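Local coordinates for DUF3863 domain-containing protein (Parabacteroides distasonis, PDB 3LM3), which is of unknown function but is probably a glycoside hydrolase or carbohydrate deacetylase, at residues N277-V282 / W339-V344. Sequence-based numbering, arbitrary orientation. Where two conformers were deposited one is given.
Sequences NGFGWV and WNYRFV
The carboxamide of Asn277 lies against the edge strand 341-346 at Arg342 and grips that residue's backbone by both its N-H and its C=O. Arg342 N gives its hydrogen to Asn277 OD1 at 2.9 Å in a nearly straight bond (168°), arriving in the carbonyl plane on a lone pair. Asn277 ND2 returns a hydrogen to Arg342 O, also over 2.9 Å but more bent, with the acceptor somewhat out of the amide plane. The amide thus pairs with one residue of this edge strand much as a neighbouring strand's backbone would, and the two bonds together fix its turn about chi2. The first torsion sets CG beside the backbone N, anti to the carbonyl carbon (chi1 -60°). Asn277 ND2 also comes within 3.4 Å of Phe343 CE1, the amide and ring planes 65° apart, while OD1 lies near the plane of the Tyr341 ring and 3.3 Å from Tyr341 CA. An alanine at Asn277 would probably leave the N-H and C=O of Arg342 without these mates and open a gap beside the Phe343 ring. Farther along, Phe279 reaches Tyr341 with the tip of its ring, CZ lying 4.1 Å from Tyr341 CE1; the Tyr341 hydroxyl is engaged by Pro191 O and Trp329 NE1. The guanidinium of Arg342 turns back to the helix end, where NH2 bonds Leu276 O. Gly278, with positive phi, leads the chain out of helix 255-277, and Phe279 carries it into strand 280-287 of the parallel sheet. The contact therefore ties this helix-to-strand turn to the outermost strand of the antiparallel sheet, with Ile268 of helix 255-277 and Met363 of strand 357-363 both packing on Phe343.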
loop_
_atom_site.group_PDB
_atom_site.type_symbol
_atom_site.label_atom_id
_atom_site.label_comp_id
_atom_site.label_asym_id
_atom_site.label_seq_id
_atom_site.Cartn_x
_atom_site.Cartn_y
_atom_site.Cartn_z
ATOM N N ASN A 277 -12.240 1.759 -13.938
ATOM C CA ASN A 277 -12.362 2.593 -12.724
ATOM C C ASN A 277 -12.287 4.085 -12.963
ATOM O O ASN A 277 -12.564 4.862 -12.059
ATOM C CB ASN A 277 -11.296 2.167 -11.713
ATOM C CG ASN A 277 -11.453 0.709 -11.326
ATOM O OD1 ASN A 277 -12.598 0.268 -11.108
ATOM N ND2 ASN A 277 -10.338 -0.054 -11.291
ATOM N N GLY A 278 -11.814 4.480 -14.131
ATOM C CA GLY A 278 -11.708 5.881 -14.477
ATOM C C GLY A 278 -10.364 6.516 -14.173
ATOM O O GLY A 278 -10.094 7.635 -14.602
ATOM N N PHE A 279 -9.522 5.832 -13.404
ATOM C CA PHE A 279 -8.149 6.272 -13.157
ATOM C C PHE A 279 -7.363 4.996 -12.871
ATOM O O PHE A 279 -7.968 3.929 -12.637
ATOM C CB PHE A 279 -8.016 7.238 -11.967
ATOM C CG PHE A 279 -8.350 6.640 -10.617
ATOM C CD1 PHE A 279 -9.648 6.637 -10.139
ATOM C CD2 PHE A 279 -7.353 6.127 -9.816
ATOM C CE1 PHE A 279 -9.956 6.094 -8.880
ATOM C CE2 PHE A 279 -7.650 5.579 -8.577
ATOM C CZ PHE A 279 -8.949 5.570 -8.110
ATOM N N GLY A 280 -6.033 5.110 -12.868
ATOM C CA GLY A 280 -5.182 3.997 -12.437
ATOM C C GLY A 280 -4.168 4.503 -11.443
ATOM O O GLY A 280 -3.650 5.601 -11.614
ATOM N N TRP A 281 -3.850 3.676 -10.449
ATOM C CA TRP A 281 -2.924 4.065 -9.393
ATOM C C TRP A 281 -2.086 2.870 -8.954
ATOM O O TRP A 281 -2.624 1.797 -8.659
ATOM C CB TRP A 281 -3.702 4.618 -8.197
ATOM C CG TRP A 281 -2.859 4.817 -6.962
ATOM C CD1 TRP A 281 -1.704 5.544 -6.846
ATOM C CD2 TRP A 281 -3.110 4.238 -5.675
ATOM N NE1 TRP A 281 -1.235 5.459 -5.544
ATOM C CE2 TRP A 281 -2.060 4.636 -4.825
ATOM C CE3 TRP A 281 -4.110 3.405 -5.165
ATOM C CZ2 TRP A 281 -1.993 4.263 -3.480
ATOM C CZ3 TRP A 281 -4.028 3.020 -3.860
ATOM C CH2 TRP A 281 -2.991 3.447 -3.024
ATOM N N VAL A 282 -0.777 3.070 -8.947
ATOM C CA VAL A 282 0.207 2.132 -8.465
ATOM C C VAL A 282 0.933 2.787 -7.292
ATOM O O VAL A 282 1.350 3.954 -7.369
ATOM C CB VAL A 282 1.223 1.792 -9.570
ATOM C CG1 VAL A 282 2.468 1.098 -9.006
ATOM C CG2 VAL A 282 0.526 0.965 -10.674
ATOM N N TRP A 339 -17.562 5.533 -5.178
ATOM C CA TRP A 339 -16.633 4.647 -5.867
ATOM C C TRP A 339 -17.122 3.211 -5.899
ATOM O O TRP A 339 -17.942 2.790 -5.102
ATOM C CB TRP A 339 -15.230 4.690 -5.248
ATOM C CG TRP A 339 -15.171 4.388 -3.779
ATOM C CD1 TRP A 339 -15.173 5.298 -2.763
ATOM C CD2 TRP A 339 -15.068 3.093 -3.155
ATOM N NE1 TRP A 339 -15.070 4.668 -1.564
ATOM C CE2 TRP A 339 -15.027 3.312 -1.767
ATOM C CE3 TRP A 339 -15.002 1.788 -3.628
ATOM C CZ2 TRP A 339 -14.948 2.271 -0.856
ATOM C CZ3 TRP A 339 -14.911 0.750 -2.710
ATOM C CH2 TRP A 339 -14.909 1.003 -1.342
ATOM N N ASN A 340 -16.622 2.477 -6.884
ATOM C CA ASN A 340 -16.969 1.090 -7.091
ATOM C C ASN A 340 -15.856 0.564 -7.984
ATOM O O ASN A 340 -15.772 0.952 -9.138
ATOM C CB ASN A 340 -18.358 0.982 -7.743
ATOM C CG ASN A 340 -18.853 -0.432 -7.865
ATOM O OD1 ASN A 340 -18.089 -1.363 -7.967
ATOM N ND2 ASN A 340 -20.183 -0.586 -7.844
ATOM N N TYR A 341 -14.946 -0.231 -7.426
ATOM C CA TYR A 341 -13.741 -0.642 -8.137
ATOM C C TYR A 341 -13.826 -2.068 -8.665
ATOM O O TYR A 341 -14.377 -2.967 -8.007
ATOM C CB TYR A 341 -12.524 -0.551 -7.246
ATOM C CG TYR A 341 -12.319 0.773 -6.562
ATOM C CD1 TYR A 341 -12.206 1.965 -7.283
ATOM C CD2 TYR A 341 -12.191 0.842 -5.180
ATOM C CE1 TYR A 341 -11.973 3.182 -6.652
ATOM C CE2 TYR A 341 -11.958 2.050 -4.528
ATOM C CZ TYR A 341 -11.863 3.215 -5.273
ATOM O OH TYR A 341 -11.586 4.418 -4.642
ATOM N N ARG A 342 -13.309 -2.243 -9.867
ATOM C CA ARG A 342 -13.230 -3.542 -10.520
ATOM C C ARG A 342 -11.842 -3.718 -11.112
ATOM O O ARG A 342 -11.256 -2.754 -11.625
ATOM C CB ARG A 342 -14.254 -3.644 -11.644
ATOM C CG ARG A 342 -15.679 -3.648 -11.141
ATOM C CD ARG A 342 -16.678 -3.559 -12.274
ATOM N NE ARG A 342 -16.498 -2.297 -12.962
ATOM C CZ ARG A 342 -16.882 -2.004 -14.200
ATOM N NH1 ARG A 342 -17.518 -2.904 -14.957
ATOM N NH2 ARG A 342 -16.639 -0.780 -14.680
ATOM N N PHE A 343 -11.339 -4.952 -11.025
ATOM C CA PHE A 343 -10.104 -5.361 -11.668
ATOM C C PHE A 343 -10.258 -6.717 -12.304
ATOM O O PHE A 343 -11.003 -7.551 -11.791
ATOM C CB PHE A 343 -8.946 -5.414 -10.660
ATOM C CG PHE A 343 -8.713 -4.116 -9.965
ATOM C CD1 PHE A 343 -7.996 -3.106 -10.580
ATOM C CD2 PHE A 343 -9.233 -3.884 -8.706
ATOM C CE1 PHE A 343 -7.847 -1.873 -9.961
ATOM C CE2 PHE A 343 -9.057 -2.632 -8.074
ATOM C CZ PHE A 343 -8.352 -1.644 -8.707
ATOM N N VAL A 344 -9.539 -6.921 -13.398
ATOM C CA VAL A 344 -9.434 -8.225 -14.063
ATOM C C VAL A 344 -7.963 -8.482 -14.353
ATOM O O VAL A 344 -7.264 -7.581 -14.847
ATOM C CB VAL A 344 -10.231 -8.263 -15.375
ATOM C CG1 VAL A 344 -9.980 -9.583 -16.124
ATOM C CG2 VAL A 344 -11.716 -8.037 -15.112
#